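Local atomic coordinates of apical membrane antigen AMA1 (Toxoplasma gondii ME49, PDB entry 4YIV), a protein that takes part in host cell invasion as an essential microneme protein and forms part of the moving junction between the parasite's apical tip and the host cell. Residues E258-K263 against G301-D306; Y38-Q43 against Y212-V217; A223-C228 against I346-P351. All coordinates share one frame; numbering follows the deposited sequence.

How the contacts relate
Contacts 2 and 3 lie close together: their centres are 19 Å apart and their nearest atoms about 4 Å apart. Contact 2 joins the loop before strand 43-47 to the end of strand 210-213, which belongs to a five-stranded antiparallel sheet. Contact 3 uses helix 224-227, which follows that strand in the chain. Contact 1 belongs to a second five-stranded sheet, with its centre 28 Å from that of contact 2 and 30 Å from that of contact 3. Contact 2 closes first along the chain. Residues 223-228 then come before contact 1, and residues 346-351 after it. The chain builds the second sheet and then returns, so that residues 346-351 pack on helix 224-227.

Contact 1: residues E258-K263 against G301-D306; sequences ERVESK and GFYYVD
Tyr303 reaches from its strand to the first turn of helix 263-272 and meets Lys263 and Val260. Its CG is anti to the backbone N (chi1 174°), which carries the ring across to residues 260-263. Starting at the root, Tyr303 CB lies 3.9 Å from Lys263 CB. The next atom, Tyr303 CG, comes within 3.6 Å of that same Lys263 CB. This methylene sits over one ring face, displaced toward the rim, in a CH-pi contact 22° off the ring normal. The rest of the lysine chain runs on extended and leads away. Tyr303 CD2 meets Lys263 CA at 3.5 Å. It also meets Val260 CG2 at 3.7 Å, the methyl lying at the ring edge. Tyr303 CE2 touches the same valine methyl.

The two strands are not neighbours in their antiparallel sheet: strand 311-316 runs between 256-259 and 300-305. The contact therefore joins the sheet to the start of the helix beside it, an arrangement consistent with a PAN domain. Ser262 is the N-cap of this helix, its OG paired with the backbone N of Gln265. Cys266, one turn into the helix, also touches Tyr303 and is disulfide-bonded to Cys313 of strand 311-316. At the tip, Tyr303 OH hydrogen-bonds a water at 2.5 Å, in the plane of the ring. That water makes a weak bond of 3.4 Å to Glu261 O.

Contact 2: residues Y38-Q43 against Y212-V217; sequences YVDLGQ and YGSAYV
The amide of Gln43 stands over one face of the Tyr216 ring, the two planes 81° apart. Its NE2 is the atom that touches, 3.4 Å from Tyr216 CE2 and offset toward the rim on the CE2-CZ side. Ser214 OG lies at the ring edge, in its plane. The motifs are a classic beta bulge on one side and an ST turn on the other. Gly42 and Gln43 form the bulge opposite Glu54 as strand 43-47 begins. Ser214 makes the turn where strand 210-213 ends and the 3-10 segment starts.

The Gln43 chain is extended beyond CG, which brings its amide to the ring. Glu54 serves both partners: OE1 pairs with Gln43 NE2 and OE2 with Tyr216 OH. Arg156 NH1 is a further partner of that hydroxyl. Glu54 thus bridges the amide and the phenol with one carboxylate.

The second point of touch is Asp40 OD2 against Ser214 CB, at 3.7 Å. Asp40 CG is anti to the backbone N (chi1 175°), which brings OD2 to the serine; Ser214 CB lies obliquely to the carboxylate plane. No hydrogen bond passes directly between the two. Gly57 joins them instead, its N bound to Asp40 OD2 and its O to Ser214 OG. Asp40 OD1 is held by Ser35 OG and Ala56 N, with a weak 3.4 Å bond from Gly42 N. The buried carboxylate is thus well supplied with donors. In the turn itself, Tyr216 N donates to Ser214 OG at 3.0 Å, with an angle of 142° at the hydrogen.

Contact 3: residues A223-C228 against I346-P351; sequences AFISKC and IIPSNP
Phe224 turns a ring edge to Ile346, while Ile225 lies alongside Pro348. The methyl CG2 of Ile346 lies in the plane of the phenyl ring. It is 3.8 Å from Phe224 CE1 and 4.0 Å from Phe224 CZ. The isoleucine thus meets the outer end of the ring, and the two side chains run at a slant to each other. Phe224 CG sits between its backbone N and carbonyl carbon (chi1 78°), and the ring end swings nearer to residues 346-351 than its CB direction suggests.

One face of the ring is taken by the next residue in the helix. Ile225 CG1 rests 3.8 Å above the plane, offset toward the rim. Edge and face of Phe224 are therefore packed by two different isoleucines. Beyond CG1, the end of Ile225 reaches the proline: its CD1 lies 4.0 Å from Pro348 CG. These two side chains pass each other pointing opposite ways. The contact is wholly apolar between side chains. A polar atom is nevertheless enclosed in it: Ile346 O is buried and has no partner anywhere in the model. Ile225 CG1 is its nearest neighbour across the contact, at 4.4 Å.

The helix is short. Ala223 O accepts from both Ser226 N and Lys227 N, and Cys228 is the first residue to leave helical geometry. Cys228 is joined to Cys59 by a disulfide at this end. Residues 346-351 follow strand 329-333 and return to this helix. Ser349 pairs with Ser130 through the backbone, just before helix 132-141. Leu133 of that helix touches both Phe224 and Ile346, so helix 224-227, the returning loop and helix 132-141 meet around one apolar cluster.

Contact 1: residues E258-K263 against G301-D306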
# COMPACT_ATOMS: atom_id res chain seq x y z
N GLU A 258 -1.06 20.98 3.59
CA GLU A 258 0.05 21.51 2.82
C GLU A 258 -0.34 21.83 1.38
O GLU A 258 -1.21 21.16 0.79
CB GLU A 258 1.22 20.50 2.86
CG GLU A 258 1.72 20.31 4.29
CD GLU A 258 2.70 19.15 4.47
OE1 GLU A 258 2.81 18.32 3.54
OE2 GLU A 258 3.33 19.09 5.56
N ARG A 259 0.29 22.86 0.82
CA ARG A 259 0.07 23.19 -0.59
C ARG A 259 0.65 22.11 -1.50
O ARG A 259 1.73 21.58 -1.25
CB ARG A 259 0.71 24.55 -0.92
CG ARG A 259 0.04 25.72 -0.21
CD ARG A 259 0.12 27.01 -1.02
NE ARG A 259 -0.58 28.08 -0.31
CZ ARG A 259 -0.03 28.81 0.65
NH1 ARG A 259 -0.75 29.76 1.26
NH2 ARG A 259 1.23 28.61 1.01
N VAL A 260 -0.07 21.76 -2.57
CA VAL A 260 0.48 20.88 -3.59
C VAL A 260 0.18 21.46 -4.96
O VAL A 260 -0.78 22.20 -5.13
CB VAL A 260 -0.10 19.45 -3.47
CG1 VAL A 260 0.30 18.85 -2.16
CG2 VAL A 260 -1.64 19.47 -3.60
N GLU A 261 1.01 21.11 -5.93
CA GLU A 261 0.80 21.55 -7.30
C GLU A 261 -0.18 20.63 -8.06
O GLU A 261 -0.73 21.03 -9.07
CB GLU A 261 2.12 21.59 -8.05
CG GLU A 261 3.22 22.39 -7.40
CD GLU A 261 4.57 22.06 -8.01
OE1 GLU A 261 4.93 22.71 -9.02
OE2 GLU A 261 5.25 21.14 -7.51
N SER A 262 -0.35 19.39 -7.59
CA SER A 262 -1.20 18.41 -8.28
C SER A 262 -1.83 17.45 -7.29
O SER A 262 -1.35 17.29 -6.15
CB SER A 262 -0.41 17.59 -9.30
OG SER A 262 0.45 16.68 -8.64
N LYS A 263 -2.90 16.79 -7.69
CA LYS A 263 -3.48 15.81 -6.79
C LYS A 263 -2.53 14.60 -6.63
O LYS A 263 -2.52 13.93 -5.59
CB LYS A 263 -4.88 15.39 -7.28
CG LYS A 263 -4.94 14.87 -8.67
CD LYS A 263 -6.42 14.77 -9.13
CE LYS A 263 -6.55 13.83 -10.35
NZ LYS A 263 -7.97 13.50 -10.72
N GLY A 301 -5.55 10.91 3.44
CA GLY A 301 -5.53 12.29 3.03
C GLY A 301 -6.45 12.60 1.88
O GLY A 301 -7.03 11.68 1.27
N PHE A 302 -6.60 13.89 1.61
CA PHE A 302 -7.25 14.30 0.36
C PHE A 302 -6.74 15.58 -0.22
O PHE A 302 -6.29 16.50 0.47
CB PHE A 302 -8.78 14.40 0.53
CG PHE A 302 -9.25 15.31 1.65
CD1 PHE A 302 -9.41 16.69 1.46
CD2 PHE A 302 -9.55 14.77 2.91
CE1 PHE A 302 -9.89 17.50 2.51
CE2 PHE A 302 -10.04 15.57 3.94
CZ PHE A 302 -10.20 16.94 3.74
N TYR A 303 -6.81 15.59 -1.54
CA TYR A 303 -6.62 16.77 -2.32
C TYR A 303 -7.92 17.57 -2.33
O TYR A 303 -9.00 16.99 -2.40
CB TYR A 303 -6.21 16.38 -3.71
CG TYR A 303 -6.13 17.55 -4.62
CD1 TYR A 303 -7.25 17.98 -5.30
CD2 TYR A 303 -4.94 18.23 -4.79
CE1 TYR A 303 -7.19 19.05 -6.13
CE2 TYR A 303 -4.88 19.33 -5.62
CZ TYR A 303 -6.02 19.72 -6.29
OH TYR A 303 -6.02 20.80 -7.14
N TYR A 304 -7.81 18.89 -2.23
CA TYR A 304 -8.96 19.77 -2.37
C TYR A 304 -8.44 21.12 -2.81
O TYR A 304 -7.24 21.34 -2.89
CB TYR A 304 -9.75 19.89 -1.06
CG TYR A 304 -9.02 20.61 0.06
CD1 TYR A 304 -7.96 20.01 0.74
CD2 TYR A 304 -9.38 21.89 0.43
CE1 TYR A 304 -7.30 20.67 1.75
CE2 TYR A 304 -8.74 22.56 1.45
CZ TYR A 304 -7.70 21.96 2.11
OH TYR A 304 -7.06 22.64 3.12
N VAL A 305 -9.37 22.02 -3.13
CA VAL A 305 -9.03 23.35 -3.61
C VAL A 305 -9.54 24.35 -2.59
O VAL A 305 -10.71 24.33 -2.22
CB VAL A 305 -9.63 23.62 -4.98
CG1 VAL A 305 -9.30 25.05 -5.42
CG2 VAL A 305 -9.07 22.63 -5.99
N ASP A 306 -8.62 25.16 -2.08
CA ASP A 306 -8.93 26.12 -1.04
C ASP A 306 -9.77 27.25 -1.66
O ASP A 306 -9.80 27.41 -2.88
CB ASP A 306 -7.62 26.65 -0.44
CG ASP A 306 -7.82 27.33 0.90
OD1 ASP A 306 -8.51 26.76 1.78
OD2 ASP A 306 -7.27 28.45 1.06
O HOH W 1 -3.73 21.73 -7.68

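Contact 2: residues Y38-Q43 against Y212-V217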
# COMPACT_ATOMS: atom_id res chain seq x y z
N TYR A 38 4.68 2.06 4.94
CA TYR A 38 5.87 2.61 4.33
C TYR A 38 6.98 1.58 4.43
O TYR A 38 7.55 1.14 3.42
CB TYR A 38 6.23 3.94 5.00
CG TYR A 38 7.46 4.60 4.44
CD1 TYR A 38 7.43 5.28 3.24
CD2 TYR A 38 8.66 4.55 5.13
CE1 TYR A 38 8.58 5.90 2.74
CE2 TYR A 38 9.79 5.16 4.67
CZ TYR A 38 9.75 5.84 3.47
OH TYR A 38 10.89 6.45 3.02
N VAL A 39 7.29 1.18 5.66
CA VAL A 39 8.05 -0.03 5.90
C VAL A 39 7.20 -1.02 6.70
O VAL A 39 6.72 -0.68 7.77
CB VAL A 39 9.34 0.27 6.69
CG1 VAL A 39 10.04 -1.04 7.07
CG2 VAL A 39 10.23 1.19 5.84
N ASP A 40 7.03 -2.22 6.14
CA ASP A 40 6.19 -3.27 6.72
C ASP A 40 7.11 -4.34 7.26
O ASP A 40 7.72 -5.07 6.49
CB ASP A 40 5.24 -3.87 5.68
CG ASP A 40 4.41 -5.06 6.21
OD1 ASP A 40 4.59 -5.48 7.40
OD2 ASP A 40 3.61 -5.61 5.40
N LEU A 41 7.19 -4.42 8.59
CA LEU A 41 7.97 -5.46 9.29
C LEU A 41 7.22 -5.91 10.54
O LEU A 41 7.72 -5.81 11.66
CB LEU A 41 9.36 -4.93 9.64
CG LEU A 41 10.23 -4.64 8.41
CD1 LEU A 41 11.50 -3.92 8.88
CD2 LEU A 41 10.59 -5.90 7.66
N GLY A 42 5.97 -6.34 10.35
CA GLY A 42 5.05 -6.54 11.47
C GLY A 42 5.25 -7.85 12.22
O GLY A 42 4.73 -8.01 13.32
N GLN A 43 6.01 -8.78 11.64
CA GLN A 43 6.23 -10.10 12.24
C GLN A 43 7.71 -10.47 12.35
O GLN A 43 8.60 -9.76 11.88
CB GLN A 43 5.49 -11.20 11.43
CG GLN A 43 4.01 -11.29 11.81
CD GLN A 43 3.07 -12.00 10.82
OE1 GLN A 43 1.86 -11.92 10.98
NE2 GLN A 43 3.62 -12.66 9.80
N TYR A 212 3.24 -3.70 -4.26
CA TYR A 212 4.08 -4.35 -3.24
C TYR A 212 3.20 -4.97 -2.18
O TYR A 212 2.22 -4.37 -1.79
CB TYR A 212 5.01 -3.32 -2.60
CG TYR A 212 6.07 -3.89 -1.69
CD1 TYR A 212 5.79 -4.22 -0.35
CD2 TYR A 212 7.37 -4.03 -2.14
CE1 TYR A 212 6.79 -4.75 0.50
CE2 TYR A 212 8.37 -4.53 -1.30
CZ TYR A 212 8.08 -4.90 0.00
OH TYR A 212 9.10 -5.37 0.81
N GLY A 213 3.55 -6.16 -1.70
CA GLY A 213 2.81 -6.72 -0.58
C GLY A 213 3.59 -7.71 0.25
O GLY A 213 4.51 -8.37 -0.25
N SER A 214 3.17 -7.91 1.49
CA SER A 214 3.67 -9.04 2.26
C SER A 214 3.04 -10.32 1.70
O SER A 214 2.00 -10.29 1.03
CB SER A 214 3.36 -8.89 3.75
OG SER A 214 2.16 -9.51 4.11
N ALA A 215 3.66 -11.46 2.00
CA ALA A 215 3.09 -12.74 1.58
C ALA A 215 1.75 -12.97 2.21
O ALA A 215 0.97 -13.78 1.67
CB ALA A 215 4.00 -13.89 1.92
N TYR A 216 1.46 -12.30 3.31
CA TYR A 216 0.23 -12.59 4.04
C TYR A 216 -1.02 -11.96 3.40
O TYR A 216 -2.16 -12.26 3.79
CB TYR A 216 0.39 -12.17 5.53
CG TYR A 216 1.48 -13.03 6.13
CD1 TYR A 216 1.18 -14.28 6.66
CD2 TYR A 216 2.83 -12.66 6.04
CE1 TYR A 216 2.16 -15.13 7.12
CE2 TYR A 216 3.83 -13.50 6.49
CZ TYR A 216 3.48 -14.74 7.05
OH TYR A 216 4.44 -15.63 7.51
N VAL A 217 -0.82 -11.11 2.39
CA VAL A 217 -1.93 -10.73 1.50
C VAL A 217 -2.54 -12.02 0.89
O VAL A 217 -3.71 -12.07 0.51
CB VAL A 217 -1.47 -9.79 0.39
CG1 VAL A 217 -2.61 -9.45 -0.57
CG2 VAL A 217 -0.89 -8.48 0.98

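Contact 3: residues A223-C228 against I346-P351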
# COMPACT_ATOMS: atom_id res chain seq x y z
N ALA A 223 -9.48 -11.51 0.16
CA ALA A 223 -9.94 -10.56 1.17
C ALA A 223 -9.67 -9.10 0.84
O ALA A 223 -10.50 -8.22 1.16
CB ALA A 223 -9.31 -10.90 2.53
N PHE A 224 -8.53 -8.82 0.20
CA PHE A 224 -8.12 -7.43 -0.05
C PHE A 224 -9.12 -6.70 -0.92
O PHE A 224 -9.18 -5.47 -0.91
CB PHE A 224 -6.70 -7.40 -0.71
CG PHE A 224 -6.70 -7.74 -2.19
CD1 PHE A 224 -6.90 -6.74 -3.14
CD2 PHE A 224 -6.49 -9.05 -2.64
CE1 PHE A 224 -6.93 -7.04 -4.49
CE2 PHE A 224 -6.52 -9.35 -4.00
CZ PHE A 224 -6.75 -8.34 -4.92
N ILE A 225 -9.88 -7.46 -1.71
CA ILE A 225 -10.81 -6.86 -2.66
C ILE A 225 -11.84 -5.97 -1.95
O ILE A 225 -12.21 -4.89 -2.43
CB ILE A 225 -11.52 -7.99 -3.49
CG1 ILE A 225 -10.52 -8.76 -4.33
CG2 ILE A 225 -12.58 -7.41 -4.42
CD1 ILE A 225 -11.08 -10.09 -4.86
N SER A 226 -12.29 -6.41 -0.79
CA SER A 226 -13.29 -5.66 -0.01
C SER A 226 -12.72 -4.95 1.22
O SER A 226 -13.35 -4.05 1.76
CB SER A 226 -14.41 -6.60 0.47
OG SER A 226 -13.89 -7.56 1.41
N LYS A 227 -11.54 -5.36 1.67
CA LYS A 227 -11.07 -4.93 2.98
C LYS A 227 -10.01 -3.85 2.92
O LYS A 227 -9.63 -3.33 3.97
CB LYS A 227 -10.52 -6.10 3.76
CG LYS A 227 -11.56 -7.12 4.10
CD LYS A 227 -12.71 -6.42 4.88
CE LYS A 227 -13.43 -7.32 5.82
NZ LYS A 227 -14.38 -6.48 6.68
N CYS A 228 -9.56 -3.52 1.71
CA CYS A 228 -8.40 -2.65 1.48
C CYS A 228 -8.79 -1.49 0.55
O CYS A 228 -9.68 -1.66 -0.32
CB CYS A 228 -7.24 -3.48 0.89
SG CYS A 228 -6.65 -4.85 1.95
N ILE A 346 -7.92 -6.96 -10.65
CA ILE A 346 -8.54 -7.26 -9.35
C ILE A 346 -10.07 -7.46 -9.47
O ILE A 346 -10.78 -7.37 -8.49
CB ILE A 346 -8.26 -6.14 -8.29
CG1 ILE A 346 -8.94 -4.82 -8.65
CG2 ILE A 346 -6.75 -5.96 -8.12
CD1 ILE A 346 -9.05 -3.89 -7.45
N ILE A 347 -10.57 -7.73 -10.66
CA ILE A 347 -12.00 -8.12 -10.80
C ILE A 347 -12.11 -9.64 -10.75
O ILE A 347 -11.43 -10.34 -11.51
CB ILE A 347 -12.60 -7.57 -12.10
CG1 ILE A 347 -12.60 -6.04 -12.01
CG2 ILE A 347 -14.06 -8.06 -12.26
CD1 ILE A 347 -12.93 -5.36 -13.28
N PRO A 348 -12.91 -10.18 -9.80
CA PRO A 348 -12.87 -11.63 -9.67
C PRO A 348 -13.38 -12.37 -10.92
O PRO A 348 -14.29 -11.89 -11.57
CB PRO A 348 -13.80 -11.89 -8.47
CG PRO A 348 -13.78 -10.66 -7.72
CD PRO A 348 -13.67 -9.56 -8.70
N SER A 349 -12.78 -13.52 -11.23
CA SER A 349 -13.20 -14.38 -12.34
C SER A 349 -14.31 -15.38 -11.97
O SER A 349 -14.54 -16.35 -12.68
CB SER A 349 -12.00 -15.15 -12.83
OG SER A 349 -11.46 -15.92 -11.80
N ASN A 350 -14.95 -15.18 -10.84
CA ASN A 350 -16.15 -15.94 -10.55
C ASN A 350 -17.15 -15.01 -9.93
O ASN A 350 -16.79 -13.94 -9.44
CB ASN A 350 -15.81 -17.12 -9.65
CG ASN A 350 -15.44 -16.69 -8.25
OD1 ASN A 350 -16.28 -16.18 -7.50
ND2 ASN A 350 -14.17 -16.87 -7.89
N PRO A 351 -18.44 -15.38 -9.96
CA PRO A 351 -19.43 -14.44 -9.47
C PRO A 351 -19.65 -14.52 -7.92
O PRO A 351 -20.52 -13.84 -7.43
CB PRO A 351 -20.69 -14.85 -10.23
CG PRO A 351 -20.50 -16.35 -10.38
CD PRO A 351 -19.04 -16.53 -10.67